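Local atomic coordinates of putative phosphomannomutase (Thermus thermophilus, PDB entry 1TUO), a protein that probably interconverts phosphorylated sugars as a magnesium-dependent mutase of the phosphohexose mutase family, moving a phosphoryl group between positions of the sugar. Residues V53-D56 and L60-A63; L180-M185 and G191-F196; R286-F291 and K316-E321; L296-G301 and F306-T311. All blocks are in the same frame, centred on the assembly; numbering follows the deposited sequence.

Interaction 1 of 4, residues V53-D56 and L60-A63; sequences VGHD and LADA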
loop_
_atom_site.group_PDB
_atom_site.type_symbol
_atom_site.label_atom_id
_atom_site.label_comp_id
_atom_site.label_asym_id
_atom_site.label_seq_id
_atom_site.Cartn_x
_atom_site.Cartn_y
_atom_site.Cartn_z
ATOM N N VAL A 53 -1.048 16.412 -9.521
ATOM C CA VAL A 53 -1.000 15.209 -10.354
ATOM C C VAL A 53 0.372 14.556 -10.220
ATOM O O VAL A 53 1.388 15.242 -10.137
ATOM C CB VAL A 53 -1.230 15.557 -11.846
ATOM C CG1 VAL A 53 -1.127 14.287 -12.707
ATOM C CG2 VAL A 53 -2.603 16.192 -12.023
ATOM N N GLY A 54 0.396 13.229 -10.196
ATOM C CA GLY A 54 1.660 12.525 -10.100
ATOM C C GLY A 54 1.610 11.276 -10.957
ATOM O O GLY A 54 0.542 10.899 -11.443
ATOM N N HIS A 55 2.761 10.636 -11.155
ATOM C CA HIS A 55 2.807 9.406 -11.950
ATOM C C HIS A 55 3.921 8.498 -11.444
ATOM O O HIS A 55 4.829 8.966 -10.765
ATOM C CB HIS A 55 3.052 9.744 -13.419
ATOM C CG HIS A 55 4.386 10.370 -13.681
ATOM N ND1 HIS A 55 5.530 9.629 -13.891
ATOM C CD2 HIS A 55 4.754 11.668 -13.782
ATOM C CE1 HIS A 55 6.545 10.446 -14.112
ATOM N NE2 HIS A 55 6.100 11.688 -14.053
ATOM N N ASP A 56 3.849 7.206 -11.764
ATOM C CA ASP A 56 4.893 6.280 -11.339
ATOM C C ASP A 56 5.847 6.004 -12.503
ATOM O O ASP A 56 5.992 6.854 -13.379
ATOM C CB ASP A 56 4.298 4.987 -10.763
ATOM C CG ASP A 56 3.449 4.215 -11.751
ATOM O OD1 ASP A 56 2.754 3.281 -11.293
ATOM O OD2 ASP A 56 3.473 4.519 -12.964
ATOM N N LEU A 60 4.697 5.368 -20.342
ATOM C CA LEU A 60 3.847 6.504 -20.692
ATOM C C LEU A 60 3.109 7.137 -19.514
ATOM O O LEU A 60 2.315 8.056 -19.713
ATOM C CB LEU A 60 2.821 6.112 -21.763
ATOM C CG LEU A 60 3.330 5.977 -23.201
ATOM C CD1 LEU A 60 2.223 5.397 -24.066
ATOM C CD2 LEU A 60 3.777 7.338 -23.729
ATOM N N ALA A 61 3.368 6.677 -18.292
ATOM C CA ALA A 61 2.672 7.267 -17.143
ATOM C C ALA A 61 2.950 8.766 -17.096
ATOM O O ALA A 61 2.068 9.573 -16.761
ATOM C CB ALA A 61 3.127 6.604 -15.844
ATOM N N ASP A 62 4.182 9.137 -17.431
ATOM C CA ASP A 62 4.569 10.539 -17.448
ATOM C C ASP A 62 3.767 11.307 -18.496
ATOM O O ASP A 62 3.250 12.394 -18.225
ATOM C CB ASP A 62 6.088 10.678 -17.689
ATOM C CG ASP A 62 6.580 9.977 -18.962
ATOM O OD1 ASP A 62 5.845 9.180 -19.587
ATOM O OD2 ASP A 62 7.751 10.224 -19.328
ATOM N N ALA A 63 3.640 10.732 -19.690
ATOM C CA ALA A 63 2.882 11.388 -20.755
ATOM C C ALA A 63 1.398 11.518 -20.399
ATOM O O ALA A 63 0.771 12.544 -20.683
ATOM C CB ALA A 63 3.044 10.617 -22.067
#
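His55 reaches Asp62 through its first torsion: chi1 of 65° puts the imidazole between the backbone N and the carbonyl carbon of His55 and carries it over CA and CB of Asp62 in the first turn of the helix, while the Asp62 carboxylate turns off toward its own helix turn. The His55 ring then lies with one face across the Asp62 backbone. Asp62 CA sits 3.7 Å from the centroid of the His55 ring and only 4° off its normal, a CH-pi contact over the middle of the face, while Asp62 CB lies over the same face, 3.6 Å from His55 CE1. The imidazole cannot easily spin, because His55 ND1 donates in its ring plane to Asp56 O at 2.9 Å, using a lone pair of that carbonyl with an N-H...O angle of 162°. This is the turn at the start of the beta-alpha-beta unit made by strand 50-55, helix 61-75 and strand 78-82, in alpha/beta/alpha domain I of the mutase. Leu60 is the N-cap residue, and Ala61 opens the helix with its methyl toward the strand end: Ala61 CB lies 3.6 Å from Asp56 OD2. That carboxylate has its polar partners elsewhere, OD1 bonding to Thr107 OG1 and OD2 accepting from the backbone N of Arg58, so Ala61 merely packs against it. Back at the helix, Ala63 N donates to Asp62 OD1 at 2.7 Å, reaching the oxygen from above the carboxylate plane.

Interaction 2 of 4, residues L180-M185 and G191-F196; sequences LYHDSM and GFLKGF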
loop_
_atom_site.group_PDB
_atom_site.type_symbol
_atom_site.label_atom_id
_atom_site.label_comp_id
_atom_site.label_asym_id
_atom_site.label_seq_id
_atom_site.Cartn_x
_atom_site.Cartn_y
_atom_site.Cartn_z
ATOM N N LEU A 180 20.572 -1.647 5.437
ATOM C CA LEU A 180 19.226 -1.770 4.903
ATOM C C LEU A 180 19.295 -1.940 3.391
ATOM O O LEU A 180 19.869 -1.111 2.687
ATOM C CB LEU A 180 18.388 -0.533 5.243
ATOM C CG LEU A 180 16.950 -0.536 4.701
ATOM C CD1 LEU A 180 16.159 -1.678 5.319
ATOM C CD2 LEU A 180 16.278 0.793 5.006
ATOM N N TYR A 181 18.737 -3.040 2.900
ATOM C CA TYR A 181 18.700 -3.280 1.470
ATOM C C TYR A 181 17.341 -2.770 1.023
ATOM O O TYR A 181 16.331 -3.022 1.690
ATOM C CB TYR A 181 18.823 -4.775 1.155
ATOM C CG TYR A 181 20.202 -5.342 1.408
ATOM C CD1 TYR A 181 20.602 -5.712 2.690
ATOM C CD2 TYR A 181 21.111 -5.494 0.363
ATOM C CE1 TYR A 181 21.881 -6.222 2.926
ATOM C CE2 TYR A 181 22.393 -6.001 0.585
ATOM C CZ TYR A 181 22.769 -6.364 1.869
ATOM O OH TYR A 181 24.033 -6.876 2.093
ATOM N N HIS A 182 17.323 -2.023 -0.077
ATOM C CA HIS A 182 16.075 -1.493 -0.603
ATOM C C HIS A 182 15.891 -1.901 -2.051
ATOM O O HIS A 182 16.546 -1.366 -2.949
ATOM C CB HIS A 182 16.030 0.034 -0.523
ATOM C CG HIS A 182 14.766 0.622 -1.077
ATOM N ND1 HIS A 182 14.648 1.952 -1.421
ATOM C CD2 HIS A 182 13.564 0.056 -1.344
ATOM C CE1 HIS A 182 13.428 2.180 -1.877
ATOM N NE2 HIS A 182 12.750 1.046 -1.839
ATOM N N ASP A 183 14.989 -2.854 -2.253
ATOM C CA ASP A 183 14.636 -3.356 -3.571
ATOM C C ASP A 183 13.471 -2.469 -4.006
ATOM O O ASP A 183 12.389 -2.530 -3.418
ATOM C CB ASP A 183 14.194 -4.813 -3.433
ATOM C CG ASP A 183 13.734 -5.427 -4.735
ATOM O OD1 ASP A 183 13.366 -6.620 -4.691
ATOM O OD2 ASP A 183 13.736 -4.743 -5.786
ATOM N N SER A 184 13.711 -1.622 -5.005
ATOM C CA SER A 184 12.680 -0.717 -5.513
ATOM C C SER A 184 11.832 -1.368 -6.599
ATOM O O SER A 184 10.810 -0.818 -7.010
ATOM C CB SER A 184 13.324 0.563 -6.059
ATOM O OG SER A 184 13.845 1.353 -5.005
ATOM N N MET A 185 12.261 -2.545 -7.047
ATOM C CA MET A 185 11.562 -3.311 -8.078
ATOM C C MET A 185 11.373 -2.533 -9.381
ATOM O O MET A 185 10.496 -2.857 -10.178
ATOM C CB MET A 185 10.193 -3.786 -7.554
ATOM C CG MET A 185 10.258 -4.566 -6.241
ATOM S SD MET A 185 8.675 -5.289 -5.730
ATOM C CE MET A 185 8.746 -6.902 -6.583
ATOM N N GLY A 191 15.376 5.455 -4.431
ATOM C CA GLY A 191 16.078 6.594 -3.867
ATOM C C GLY A 191 15.434 7.329 -2.706
ATOM O O GLY A 191 16.062 8.209 -2.114
ATOM N N PHE A 192 14.205 6.974 -2.354
ATOM C CA PHE A 192 13.526 7.669 -1.272
ATOM C C PHE A 192 14.012 7.369 0.138
ATOM O O PHE A 192 13.953 8.237 1.007
ATOM C CB PHE A 192 12.009 7.463 -1.376
ATOM C CG PHE A 192 11.359 8.401 -2.342
ATOM C CD1 PHE A 192 11.482 8.208 -3.715
ATOM C CD2 PHE A 192 10.706 9.542 -1.881
ATOM C CE1 PHE A 192 10.974 9.141 -4.618
ATOM C CE2 PHE A 192 10.194 10.482 -2.779
ATOM C CZ PHE A 192 10.332 10.281 -4.145
ATOM N N LEU A 193 14.501 6.160 0.378
ATOM C CA LEU A 193 14.996 5.830 1.709
ATOM C C LEU A 193 16.382 6.443 1.911
ATOM O O LEU A 193 16.665 7.004 2.967
ATOM C CB LEU A 193 15.037 4.313 1.904
ATOM C CG LEU A 193 13.645 3.677 1.971
ATOM C CD1 LEU A 193 13.772 2.170 2.120
ATOM C CD2 LEU A 193 12.868 4.260 3.147
ATOM N N LYS A 194 17.238 6.338 0.898
ATOM C CA LYS A 194 18.577 6.923 0.976
ATOM C C LYS A 194 18.399 8.428 1.078
ATOM O O LYS A 194 19.068 9.101 1.868
ATOM C CB LYS A 194 19.390 6.613 -0.281
ATOM C CG LYS A 194 19.751 5.155 -0.472
ATOM C CD LYS A 194 20.598 4.991 -1.726
ATOM C CE LYS A 194 20.980 3.543 -1.960
ATOM N NZ LYS A 194 21.789 3.405 -3.206
ATOM N N GLY A 195 17.483 8.949 0.268
ATOM C CA GLY A 195 17.210 10.371 0.269
ATOM C C GLY A 195 16.816 10.884 1.642
ATOM O O GLY A 195 17.395 11.853 2.129
ATOM N N PHE A 196 15.838 10.238 2.270
ATOM C CA PHE A 196 15.384 10.657 3.594
ATOM C C PHE A 196 16.508 10.665 4.626
ATOM O O PHE A 196 16.643 11.611 5.404
ATOM C CB PHE A 196 14.275 9.742 4.113
ATOM C CG PHE A 196 13.966 9.950 5.570
ATOM C CD1 PHE A 196 13.196 11.030 5.984
ATOM C CD2 PHE A 196 14.507 9.104 6.535
ATOM C CE1 PHE A 196 12.969 11.268 7.340
ATOM C CE2 PHE A 196 14.290 9.331 7.895
ATOM C CZ PHE A 196 13.519 10.417 8.298
HETATM O O HOH W 1 16.351 4.323 -1.298
#
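Leu193 points from the first turn of helix 192-199 onto His182 of strand 180-183, the opening strand and helix of a beta-alpha-beta unit in alpha/beta/alpha domain II that continues into strand 206-209. Leu193 CB begins the approach, 4.1 Å from His182 ND1. One bond further, Leu193 CG, set anti to its carbonyl carbon by a chi1 of -69°, comes to 3.9 Å from His182 ND1. At the tip, Leu193 CD1 rests over one face of the imidazole, 3.8 Å from the centroid of the His182 ring and 17° off its normal, a CH-pi contact displaced toward the rim on the CG and ND1 side. The same methyl also meets Leu180 CD2 at 4.1 Å, so one branch of Leu193 packs on two residues whose side chains leave the same side of the strand. Both cross the leucine at about a right angle. Beyond this pair of segments, Leu193 also touches Val246 of the neighbouring strand and Leu353 of helix 348-362. The opposite face of the imidazole carries Ser184 OG, again offset toward the rim, leaving the ring sandwiched between a methyl and a hydroxyl. Its nitrogens are both engaged: NE2 bonds to Thr248 OG1 on strand 244-248, and ND1 meets a water at the ring edge. Gly191 is the N-cap residue; in the turn that follows, that water joins helix to strand, lying 2.9 Å from His182 ND1 and accepting from Lys194 N at 3.1 Å.

Interaction 3 of 4, residues R286-F291 and K316-E321; sequences RAVKNF and KWIKEE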
loop_
_atom_site.group_PDB
_atom_site.type_symbol
_atom_site.label_atom_id
_atom_site.label_comp_id
_atom_site.label_asym_id
_atom_site.label_seq_id
_atom_site.Cartn_x
_atom_site.Cartn_y
_atom_site.Cartn_z
ATOM N N ARG A 286 -7.309 2.581 18.521
ATOM C CA ARG A 286 -7.579 1.275 17.942
ATOM C C ARG A 286 -6.763 1.011 16.685
ATOM O O ARG A 286 -6.228 1.929 16.064
ATOM C CB ARG A 286 -9.068 1.165 17.619
ATOM C CG ARG A 286 -9.563 2.352 16.825
ATOM C CD ARG A 286 -11.071 2.361 16.620
ATOM N NE ARG A 286 -11.459 3.568 15.897
ATOM C CZ ARG A 286 -12.217 3.588 14.805
ATOM N NH1 ARG A 286 -12.693 2.459 14.289
ATOM N NH2 ARG A 286 -12.487 4.744 14.220
ATOM N N ALA A 287 -6.655 -0.263 16.335
ATOM C CA ALA A 287 -5.952 -0.676 15.133
ATOM C C ALA A 287 -7.070 -1.048 14.168
ATOM O O ALA A 287 -8.081 -1.617 14.584
ATOM C CB ALA A 287 -5.076 -1.895 15.426
ATOM N N VAL A 288 -6.903 -0.723 12.889
ATOM C CA VAL A 288 -7.919 -1.041 11.895
ATOM C C VAL A 288 -7.317 -2.028 10.899
ATOM O O VAL A 288 -6.186 -1.852 10.459
ATOM C CB VAL A 288 -8.385 0.230 11.148
ATOM C CG1 VAL A 288 -9.597 -0.090 10.276
ATOM C CG2 VAL A 288 -8.705 1.333 12.155
ATOM N N LYS A 289 -8.068 -3.073 10.565
ATOM C CA LYS A 289 -7.584 -4.096 9.635
ATOM C C LYS A 289 -8.700 -4.581 8.728
ATOM O O LYS A 289 -9.863 -4.600 9.128
ATOM C CB LYS A 289 -7.030 -5.297 10.416
ATOM C CG LYS A 289 -8.033 -5.898 11.407
ATOM C CD LYS A 289 -7.624 -7.289 11.912
ATOM C CE LYS A 289 -8.382 -8.393 11.171
ATOM N NZ LYS A 289 -8.189 -9.755 11.767
ATOM N N ASN A 290 -8.369 -4.971 7.500
ATOM C CA ASN A 290 -9.426 -5.485 6.645
ATOM C C ASN A 290 -9.674 -6.950 7.001
ATOM O O ASN A 290 -8.935 -7.550 7.789
ATOM C CB ASN A 290 -9.116 -5.295 5.143
ATOM C CG ASN A 290 -8.083 -6.274 4.595
ATOM O OD1 ASN A 290 -7.899 -7.381 5.105
ATOM N ND2 ASN A 290 -7.429 -5.869 3.508
ATOM N N PHE A 291 -10.727 -7.510 6.419
ATOM C CA PHE A 291 -11.174 -8.877 6.674
ATOM C C PHE A 291 -10.180 -10.024 6.461
ATOM O O PHE A 291 -10.353 -11.098 7.032
ATOM C CB PHE A 291 -12.437 -9.117 5.838
ATOM C CG PHE A 291 -13.331 -10.207 6.358
ATOM C CD1 PHE A 291 -13.636 -10.294 7.712
ATOM C CD2 PHE A 291 -13.931 -11.105 5.475
ATOM C CE1 PHE A 291 -14.529 -11.257 8.186
ATOM C CE2 PHE A 291 -14.824 -12.068 5.936
ATOM C CZ PHE A 291 -15.125 -12.146 7.293
ATOM N N LYS A 316 -10.554 2.332 1.469
ATOM C CA LYS A 316 -11.511 3.395 1.748
ATOM C C LYS A 316 -12.101 3.216 3.145
ATOM O O LYS A 316 -12.349 4.198 3.854
ATOM C CB LYS A 316 -12.637 3.392 0.708
ATOM C CG LYS A 316 -13.464 2.116 0.678
ATOM C CD LYS A 316 -14.598 2.214 -0.334
ATOM C CE LYS A 316 -15.305 0.880 -0.485
ATOM N NZ LYS A 316 -16.337 1.196 0.500
ATOM N N TRP A 317 -12.319 1.964 3.542
ATOM C CA TRP A 317 -12.891 1.678 4.857
ATOM C C TRP A 317 -11.943 2.066 5.987
ATOM O O TRP A 317 -12.382 2.493 7.053
ATOM C CB TRP A 317 -13.236 0.191 5.006
ATOM C CG TRP A 317 -14.278 -0.329 4.060
ATOM C CD1 TRP A 317 -14.075 -0.818 2.795
ATOM C CD2 TRP A 317 -15.683 -0.460 4.318
ATOM N NE1 TRP A 317 -15.266 -1.251 2.258
ATOM C CE2 TRP A 317 -16.269 -1.041 3.169
ATOM C CE3 TRP A 317 -16.505 -0.141 5.410
ATOM C CZ2 TRP A 317 -17.639 -1.313 3.081
ATOM C CZ3 TRP A 317 -17.869 -0.412 5.322
ATOM C CH2 TRP A 317 -18.420 -0.992 4.165
ATOM N N ILE A 318 -10.644 1.895 5.763
ATOM C CA ILE A 318 -9.651 2.234 6.775
ATOM C C ILE A 318 -9.509 3.751 6.875
ATOM O O ILE A 318 -9.387 4.303 7.966
ATOM C CB ILE A 318 -8.280 1.584 6.439
ATOM C CG1 ILE A 318 -8.414 0.059 6.509
ATOM C CG2 ILE A 318 -7.207 2.066 7.410
ATOM C CD1 ILE A 318 -7.175 -0.702 6.074
ATOM N N LYS A 319 -9.531 4.428 5.730
ATOM C CA LYS A 319 -9.420 5.880 5.716
ATOM C C LYS A 319 -10.578 6.515 6.486
ATOM O O LYS A 319 -10.371 7.431 7.280
ATOM C CB LYS A 319 -9.401 6.397 4.271
ATOM C CG LYS A 319 -9.499 7.916 4.141
ATOM C CD LYS A 319 -9.027 8.360 2.758
ATOM C CE LYS A 319 -9.411 9.810 2.472
ATOM N NZ LYS A 319 -10.871 9.938 2.181
ATOM N N GLU A 320 -11.793 6.020 6.266
ATOM C CA GLU A 320 -12.953 6.567 6.969
ATOM C C GLU A 320 -12.718 6.522 8.475
ATOM O O GLU A 320 -12.966 7.501 9.183
ATOM C CB GLU A 320 -14.229 5.782 6.633
ATOM C CG GLU A 320 -15.483 6.355 7.308
ATOM C CD GLU A 320 -16.764 5.643 6.896
ATOM O OE1 GLU A 320 -17.057 4.554 7.440
ATOM O OE2 GLU A 320 -17.475 6.178 6.021
ATOM N N GLU A 321 -12.224 5.390 8.966
ATOM C CA GLU A 321 -11.975 5.248 10.396
ATOM C C GLU A 321 -10.835 6.134 10.892
ATOM O O GLU A 321 -10.898 6.670 11.996
ATOM C CB GLU A 321 -11.719 3.776 10.741
ATOM C CG GLU A 321 -12.947 2.901 10.495
ATOM C CD GLU A 321 -14.222 3.526 11.061
ATOM O OE1 GLU A 321 -15.139 3.849 10.274
ATOM O OE2 GLU A 321 -14.299 3.705 12.296
#
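Val288 and Ile318 form the apolar side of a contact in alpha/beta/alpha domain III, where helix 315-322 lies against the sheet; the axes of 286-290 and 316-321 run nearly antiparallel, 164° apart in direction and 8.6 Å at closest approach. The two side chains slide past each other in opposite directions, both buried, with Val288 CG1 4.0 Å from Ile318 CG1. The other valine branch turns to the next helical turn: Val288 CG2 touches Glu321 CB at 4.1 Å. Here the contact changes character, for Glu321 and Arg286 are only partly buried and meet through charge. The arginine chain is extended from CG to NE, which carries its guanidinium across to Glu321, at the C-terminal end of 316-321, whereas Glu321 bends at chi2 (-46°) and brings its carboxylate back to receive it. The grip is end-on and converges on a single oxygen. Arg286 NH1 reaches Glu321 OE2 at 2.8 Å on the anti lone pair, and NH2 meets the same oxygen on the anti side, tilted out of the carboxylate plane. Glu321 OE2 itself lies close to the guanidinium plane, yet the two planes are 72° apart, so this is no side-by-side pairing of both oxygens with both nitrogens. Lys324 NZ adds a further salt bridge to OE2, which would probably keep the carboxylate ionised. Arg286 NH1 has a second bond as well, to Thr309 OG1 on the adjoining strand.

Interaction 4 of 4, residues L296-G301 and F306-T311; sequences LLDRLG and FGVTTT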
loop_
_atom_site.group_PDB
_atom_site.type_symbol
_atom_site.label_atom_id
_atom_site.label_comp_id
_atom_site.label_asym_id
_atom_site.label_seq_id
_atom_site.Cartn_x
_atom_site.Cartn_y
_atom_site.Cartn_z
ATOM N N LEU A 296 -4.033 -12.493 14.609
ATOM C CA LEU A 296 -3.069 -12.262 15.676
ATOM C C LEU A 296 -3.205 -10.804 16.107
ATOM O O LEU A 296 -2.907 -10.457 17.246
ATOM C CB LEU A 296 -1.632 -12.537 15.212
ATOM C CG LEU A 296 -1.017 -13.885 15.612
ATOM C CD1 LEU A 296 -1.638 -15.004 14.782
ATOM C CD2 LEU A 296 0.494 -13.849 15.394
ATOM N N LEU A 297 -3.652 -9.941 15.199
ATOM C CA LEU A 297 -3.807 -8.535 15.566
ATOM C C LEU A 297 -4.937 -8.415 16.589
ATOM O O LEU A 297 -4.805 -7.705 17.594
ATOM C CB LEU A 297 -4.114 -7.669 14.340
ATOM C CG LEU A 297 -4.227 -6.165 14.616
ATOM C CD1 LEU A 297 -2.954 -5.659 15.290
ATOM C CD2 LEU A 297 -4.465 -5.431 13.308
ATOM N N ASP A 298 -6.045 -9.111 16.338
ATOM C CA ASP A 298 -7.185 -9.089 17.257
ATOM C C ASP A 298 -6.733 -9.592 18.626
ATOM O O ASP A 298 -7.050 -8.992 19.656
ATOM C CB ASP A 298 -8.315 -10.001 16.761
ATOM C CG ASP A 298 -8.732 -9.702 15.337
ATOM O OD1 ASP A 298 -9.927 -9.421 15.117
ATOM O OD2 ASP A 298 -7.867 -9.758 14.438
ATOM N N ARG A 299 -5.991 -10.698 18.627
ATOM C CA ARG A 299 -5.497 -11.289 19.871
ATOM C C ARG A 299 -4.541 -10.341 20.589
ATOM O O ARG A 299 -4.608 -10.192 21.811
ATOM C CB ARG A 299 -4.798 -12.631 19.587
ATOM C CG ARG A 299 -4.170 -13.312 20.816
ATOM C CD ARG A 299 -5.191 -13.599 21.915
ATOM N NE ARG A 299 -6.104 -14.691 21.579
ATOM C CZ ARG A 299 -5.790 -15.984 21.632
ATOM N NH1 ARG A 299 -4.576 -16.368 22.011
ATOM N NH2 ARG A 299 -6.699 -16.899 21.310
ATOM N N LEU A 300 -3.657 -9.688 19.837
ATOM C CA LEU A 300 -2.711 -8.761 20.452
ATOM C C LEU A 300 -3.491 -7.649 21.154
ATOM O O LEU A 300 -3.158 -7.246 22.272
ATOM C CB LEU A 300 -1.781 -8.160 19.393
ATOM C CG LEU A 300 -0.583 -7.351 19.897
ATOM C CD1 LEU A 300 0.383 -8.269 20.646
ATOM C CD2 LEU A 300 0.130 -6.696 18.717
ATOM N N GLY A 301 -4.540 -7.171 20.493
ATOM C CA GLY A 301 -5.359 -6.117 21.060
ATOM C C GLY A 301 -6.084 -6.531 22.328
ATOM O O GLY A 301 -6.209 -5.738 23.258
ATOM N N PHE A 306 -5.982 -2.848 23.463
ATOM C CA PHE A 306 -6.370 -1.865 22.454
ATOM C C PHE A 306 -7.430 -2.453 21.534
ATOM O O PHE A 306 -7.415 -3.645 21.227
ATOM C CB PHE A 306 -5.165 -1.339 21.643
ATOM C CG PHE A 306 -4.435 -2.382 20.835
ATOM C CD1 PHE A 306 -3.297 -3.002 21.341
ATOM C CD2 PHE A 306 -4.847 -2.695 19.541
ATOM C CE1 PHE A 306 -2.571 -3.912 20.573
ATOM C CE2 PHE A 306 -4.127 -3.608 18.762
ATOM C CZ PHE A 306 -2.986 -4.215 19.280
ATOM N N GLY A 307 -8.362 -1.610 21.110
ATOM C CA GLY A 307 -9.431 -2.078 20.254
ATOM C C GLY A 307 -8.981 -2.398 18.845
ATOM O O GLY A 307 -7.954 -1.899 18.378
ATOM N N VAL A 308 -9.748 -3.251 18.176
ATOM C CA VAL A 308 -9.446 -3.630 16.801
ATOM C C VAL A 308 -10.726 -3.589 15.988
ATOM O O VAL A 308 -11.706 -4.255 16.320
ATOM C CB VAL A 308 -8.845 -5.046 16.717
ATOM C CG1 VAL A 308 -8.571 -5.407 15.258
ATOM C CG2 VAL A 308 -7.562 -5.108 17.518
ATOM N N THR A 309 -10.711 -2.784 14.929
ATOM C CA THR A 309 -11.856 -2.646 14.045
ATOM C C THR A 309 -11.569 -3.415 12.769
ATOM O O THR A 309 -10.498 -3.268 12.197
ATOM C CB THR A 309 -12.096 -1.171 13.686
ATOM O OG1 THR A 309 -12.460 -0.449 14.872
ATOM C CG2 THR A 309 -13.205 -1.046 12.644
ATOM N N THR A 310 -12.521 -4.237 12.338
ATOM C CA THR A 310 -12.363 -5.021 11.118
ATOM C C THR A 310 -13.264 -4.452 10.036
ATOM O O THR A 310 -14.454 -4.226 10.259
ATOM C CB THR A 310 -12.724 -6.501 11.353
ATOM O OG1 THR A 310 -11.861 -7.041 12.360
ATOM C CG2 THR A 310 -12.561 -7.310 10.068
ATOM N N THR A 311 -12.690 -4.224 8.861
ATOM C CA THR A 311 -13.429 -3.661 7.742
ATOM C C THR A 311 -13.352 -4.557 6.514
ATOM O O THR A 311 -12.492 -5.429 6.420
ATOM C CB THR A 311 -12.847 -2.308 7.336
ATOM O OG1 THR A 311 -11.489 -2.492 6.908
ATOM C CG2 THR A 311 -12.876 -1.339 8.510
HETATM O O HOH W 2 -12.218 -6.801 15.049
#
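The helix-to-strand turn of a beta-alpha-beta unit in alpha/beta/alpha domain III closes here, with helix 296-304 returning the chain to edge strand 308-311. Phe306 folds its ring back under the helix, and Gly301 CA stands 3.4 Å from the centroid of the Phe306 ring, 7° off the normal, a CH-pi contact over the centre of the face. With no side chain at Gly301, its CA can lie directly on the ring, and Val308 CG2 comes within 4.3 Å of Gly301 CA. A chi1 of 62° swings the phenyl beneath Gly301, while the backbone is pinned by Phe306 N donating to Gly301 O at 2.9 Å, on a lone pair in the carbonyl plane. Two leucines frame the ring: Leu297 CD1 comes to its edge, 4.2 Å from Phe306 CE2, and Leu300 CG lies 4.0 Å from Phe306 CZ. Further along, Val308 CG2 packs on the helix backbone, 3.8 Å from Leu297 O. The outer end is polar and bridged by a water that donates to Val308 O at 2.9 Å, lies 2.7 Å from Thr310 OG1, and gives a weak bond to Asp298 OD1. The stronger partner of Asp298 is Lys289 NZ, a salt bridge to strand 286-290. On the inner side Phe306 meets Phe328 edge-to-face and touches Ala287, while Leu297 and Leu300 lean on helix 267-280 and Leu300 also reaches Thr377 of helix 366-377.

Overall arrangement
Interactions 1, 2 and 4 each join elements of a beta-alpha-beta unit, one in each of the three alpha/beta/alpha domains; interaction 3 instead packs a later helix on the domain III sheet. Interactions 1 and 2 are buried and use a histidine face, covered by backbone and CB in one and by a leucine methyl in the other. Interactions 3 and 4 are partly buried, pairing an apolar part with a salt bridge or a water-bridged rim. These two touch, since strands 286-290 and 308-311 are sheet neighbours and Trp317 CB packs on Thr311 CB at 3.4 Å. Interactions 1 and 4 lie farthest apart, their centres about 37 Å from each other.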